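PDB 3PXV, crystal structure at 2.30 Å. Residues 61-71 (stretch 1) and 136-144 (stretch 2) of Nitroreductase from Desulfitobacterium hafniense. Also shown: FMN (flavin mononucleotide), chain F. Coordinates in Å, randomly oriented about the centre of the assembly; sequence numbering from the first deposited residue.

Stretch 1 61-71: EMEAEGLAYLA
Stretch 2 (136-144) YTGLAFASG

The contact centres on Gly66, where a helix (phi/psi near -65/-43 for 61-70, -66/-12 at Ala71) that runs on beyond the stretch at both ends meets a tightly wound segment closely enough to bring Gly66 CA within 4.4 Å of Leu139 CA. Glycine makes this possible: Leu139 CB lies 3.5 Å from Gly66 CA, and a CB on Gly66 would stand only 3.4 Å from Leu139 CB and 3.3 Å from Met62 O. Leu139, chi1 m and chi2 t, points toward the helix and spreads over its next turn, Leu139 CD1 3.4 Å from Leu70 CG and Leu139 CD2 4.0 Å from Tyr69 CD2. Leu70 adopts the same m, t rotamer.

One turn earlier, selenomethionine Met62 (m, t, p) sets its CB 3.7 Å from Ala140 CB, a small side chain that suits the narrow gap. Met62 CE lies 3.3 Å from Thr137 CG2 and 3.9 Å from Phe141 CE1.

Residues 136-140 keep phi from -54° to -69° and psi from -19° to -30°; Phe141 departs at -106/-10. The 3-10 segment that includes 136-138 begins earlier in the chain; Leu139 N donates a hydrogen bond to Tyr136 O (2.9 Å), and Ala140 N donates one to Thr137 O (3.1 Å). A type I turn, Phe141 to Gly144, ends at phi 82°, which favours glycine.

Tyr69 (chi1 t, chi2 71°) covers the outer side: Ala142 CB sits over one ring face, 3.7 Å from the Tyr69 ring centroid and 14° off its normal, a CH-pi contact.

At the polar edge no direct hydrogen bond crosses; a water does the joining. It donates to Glu65 OE2 and Leu139 O, each at 2.9 Å, and accepts from Ser143 N at 3.0 Å. Glu65 (t, p, chi3 26°) packs its CG 3.7 Å from Ala140 O while its carboxylate meets the water. The stretches bury 551 Å² between them, both sides summed; Met62, Gly66, Leu70, Thr137 and Ala140 are buried.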

# COMPACT_ATOMS: atom_id res chain seq x y z
N GLU B 61 23.36 -4.92 13.21
CA GLU B 61 23.90 -6.07 12.48
C GLU B 61 23.30 -6.19 11.10
O GLU B 61 24.00 -6.45 10.14
CB GLU B 61 23.74 -7.36 13.29
CG GLU B 61 24.63 -7.43 14.53
CD GLU B 61 24.59 -8.77 15.25
OE1 GLU B 61 24.20 -9.78 14.63
OE2 GLU B 61 24.99 -8.83 16.45
N MSE B 62 22.00 -5.97 10.99
CA MSE B 62 21.32 -6.06 9.72
C MSE B 62 21.80 -4.92 8.82
O MSE B 62 21.93 -5.07 7.60
CB MSE B 62 19.79 -6.02 9.92
CG MSE B 62 19.23 -7.23 10.62
SE MSE B 62 17.33 -7.12 10.98
CE MSE B 62 16.75 -6.94 9.17
N GLU B 63 22.08 -3.77 9.43
CA GLU B 63 22.54 -2.60 8.68
C GLU B 63 23.93 -2.86 8.10
O GLU B 63 24.16 -2.61 6.92
CB GLU B 63 22.55 -1.35 9.57
CG GLU B 63 22.91 -0.06 8.80
CD GLU B 63 22.80 1.21 9.65
OE1 GLU B 63 23.31 1.22 10.78
OE2 GLU B 63 22.22 2.20 9.17
N ALA B 64 24.83 -3.34 8.94
CA ALA B 64 26.20 -3.63 8.54
C ALA B 64 26.25 -4.74 7.49
O ALA B 64 27.05 -4.69 6.57
CB ALA B 64 27.07 -3.96 9.75
N GLU B 65 25.38 -5.74 7.62
CA GLU B 65 25.28 -6.80 6.62
C GLU B 65 24.75 -6.22 5.29
O GLU B 65 25.30 -6.50 4.21
CB GLU B 65 24.39 -7.94 7.09
CG GLU B 65 24.21 -9.07 6.07
CD GLU B 65 25.52 -9.78 5.69
OE1 GLU B 65 26.49 -9.80 6.52
OE2 GLU B 65 25.54 -10.35 4.57
N GLY B 66 23.71 -5.40 5.39
CA GLY B 66 23.14 -4.76 4.20
C GLY B 66 24.21 -4.01 3.43
O GLY B 66 24.43 -4.27 2.25
N LEU B 67 24.91 -3.10 4.12
CA LEU B 67 25.99 -2.33 3.50
C LEU B 67 27.05 -3.21 2.86
O LEU B 67 27.55 -2.88 1.80
CB LEU B 67 26.68 -1.39 4.50
CG LEU B 67 25.84 -0.21 4.95
CD1 LEU B 67 26.58 0.55 6.04
CD2 LEU B 67 25.52 0.70 3.74
N ALA B 68 27.40 -4.31 3.52
CA ALA B 68 28.47 -5.20 3.02
C ALA B 68 28.06 -5.93 1.75
O ALA B 68 28.90 -6.18 0.88
CB ALA B 68 28.90 -6.18 4.10
N TYR B 69 26.77 -6.25 1.62
CA TYR B 69 26.29 -6.88 0.43
C TYR B 69 26.46 -5.91 -0.70
O TYR B 69 26.98 -6.27 -1.75
CB TYR B 69 24.81 -7.28 0.55
CG TYR B 69 24.31 -8.11 -0.62
CD1 TYR B 69 24.73 -9.42 -0.78
CD2 TYR B 69 23.45 -7.58 -1.57
CE1 TYR B 69 24.30 -10.21 -1.85
CE2 TYR B 69 23.01 -8.36 -2.65
CZ TYR B 69 23.43 -9.68 -2.78
OH TYR B 69 23.02 -10.49 -3.82
N LEU B 70 26.03 -4.67 -0.49
CA LEU B 70 26.16 -3.62 -1.50
C LEU B 70 27.62 -3.39 -1.83
O LEU B 70 28.00 -3.32 -3.01
CB LEU B 70 25.53 -2.31 -1.03
CG LEU B 70 24.02 -2.22 -0.92
CD1 LEU B 70 23.60 -0.88 -0.25
CD2 LEU B 70 23.41 -2.39 -2.29
N ALA B 71 28.45 -3.27 -0.79
CA ALA B 71 29.89 -3.06 -1.01
C ALA B 71 30.59 -4.26 -1.66
O ALA B 71 31.74 -4.13 -2.06
CB ALA B 71 30.58 -2.71 0.31
N TYR B 136 15.74 -1.27 1.92
CA TYR B 136 17.14 -1.65 2.13
C TYR B 136 17.35 -2.59 3.32
O TYR B 136 18.33 -3.32 3.35
CB TYR B 136 18.09 -0.44 2.19
CG TYR B 136 18.54 0.12 0.85
CD1 TYR B 136 18.77 -0.69 -0.26
CD2 TYR B 136 18.85 1.47 0.72
CE1 TYR B 136 19.22 -0.17 -1.46
CE2 TYR B 136 19.31 2.00 -0.47
CZ TYR B 136 19.50 1.18 -1.56
OH TYR B 136 19.96 1.74 -2.73
N THR B 137 16.42 -2.60 4.27
CA THR B 137 16.51 -3.57 5.37
C THR B 137 16.61 -4.96 4.74
O THR B 137 17.21 -5.86 5.32
CB THR B 137 15.24 -3.57 6.26
OG1 THR B 137 14.94 -2.23 6.66
CG2 THR B 137 15.43 -4.46 7.49
N GLY B 138 15.99 -5.12 3.56
CA GLY B 138 16.00 -6.37 2.82
C GLY B 138 17.37 -6.91 2.44
O GLY B 138 17.52 -8.10 2.16
N LEU B 139 18.37 -6.04 2.41
CA LEU B 139 19.73 -6.42 2.06
C LEU B 139 20.37 -7.32 3.13
O LEU B 139 21.32 -8.04 2.85
CB LEU B 139 20.58 -5.18 1.80
CG LEU B 139 20.24 -4.32 0.59
CD1 LEU B 139 21.06 -3.00 0.57
CD2 LEU B 139 20.46 -5.12 -0.69
N ALA B 140 19.82 -7.32 4.34
CA ALA B 140 20.33 -8.18 5.41
C ALA B 140 20.14 -9.67 5.08
O ALA B 140 20.85 -10.51 5.61
CB ALA B 140 19.64 -7.83 6.71
N PHE B 141 19.20 -9.98 4.20
CA PHE B 141 18.87 -11.35 3.84
C PHE B 141 19.38 -11.76 2.48
O PHE B 141 19.35 -12.93 2.14
CB PHE B 141 17.35 -11.48 3.76
CG PHE B 141 16.62 -11.09 5.02
CD1 PHE B 141 16.30 -9.78 5.26
CD2 PHE B 141 16.24 -12.05 5.94
CE1 PHE B 141 15.64 -9.42 6.39
CE2 PHE B 141 15.59 -11.68 7.08
CZ PHE B 141 15.29 -10.36 7.30
N ALA B 142 19.85 -10.78 1.73
CA ALA B 142 20.17 -10.96 0.31
C ALA B 142 21.21 -11.99 -0.06
O ALA B 142 21.07 -12.62 -1.09
CB ALA B 142 20.49 -9.60 -0.33
N SER B 143 22.25 -12.16 0.74
CA SER B 143 23.29 -13.14 0.42
C SER B 143 22.81 -14.56 0.66
O SER B 143 23.37 -15.50 0.12
CB SER B 143 24.54 -12.88 1.26
OG SER B 143 24.33 -13.27 2.61
N GLY B 144 21.77 -14.69 1.48
CA GLY B 144 21.24 -15.98 1.87
C GLY B 144 22.04 -16.62 3.02
O GLY B 144 21.57 -17.57 3.66
N1 FMN F . 14.16 5.74 0.92
C2 FMN F . 15.41 5.44 1.41
O2 FMN F . 16.20 6.31 1.78
N3 FMN F . 15.81 4.13 1.49
C4 FMN F . 14.98 3.10 1.08
O4 FMN F . 15.41 1.96 1.18
C4A FMN F . 13.72 3.41 0.59
N5 FMN F . 12.86 2.43 0.18
C5A FMN F . 11.53 2.72 -0.05
C6 FMN F . 10.62 1.67 -0.21
C7 FMN F . 9.28 1.93 -0.44
C7M FMN F . 8.35 0.79 -0.60
C8 FMN F . 8.84 3.24 -0.52
C8M FMN F . 7.42 3.58 -0.77
C9 FMN F . 9.75 4.30 -0.36
C9A FMN F . 11.12 4.04 -0.12
N10 FMN F . 12.05 5.05 0.03
C10 FMN F . 13.30 4.74 0.51
C1' FMN F . 11.55 6.44 0.27
C2' FMN F . 11.30 7.13 -1.06
O2' FMN F . 12.54 7.56 -1.58
C3' FMN F . 10.33 8.29 -0.86
O3' FMN F . 9.08 7.83 -0.39
C4' FMN F . 10.11 9.03 -2.17
O4' FMN F . 11.35 9.57 -2.53
C5' FMN F . 9.07 10.14 -2.05
O5' FMN F . 9.45 11.06 -1.04
P FMN F . 8.55 11.27 0.27
O1P FMN F . 9.32 12.16 1.19
O2P FMN F . 8.24 9.95 1.00
O3P FMN F . 7.32 11.96 -0.23
O HOH W 1 23.15 -10.28 2.87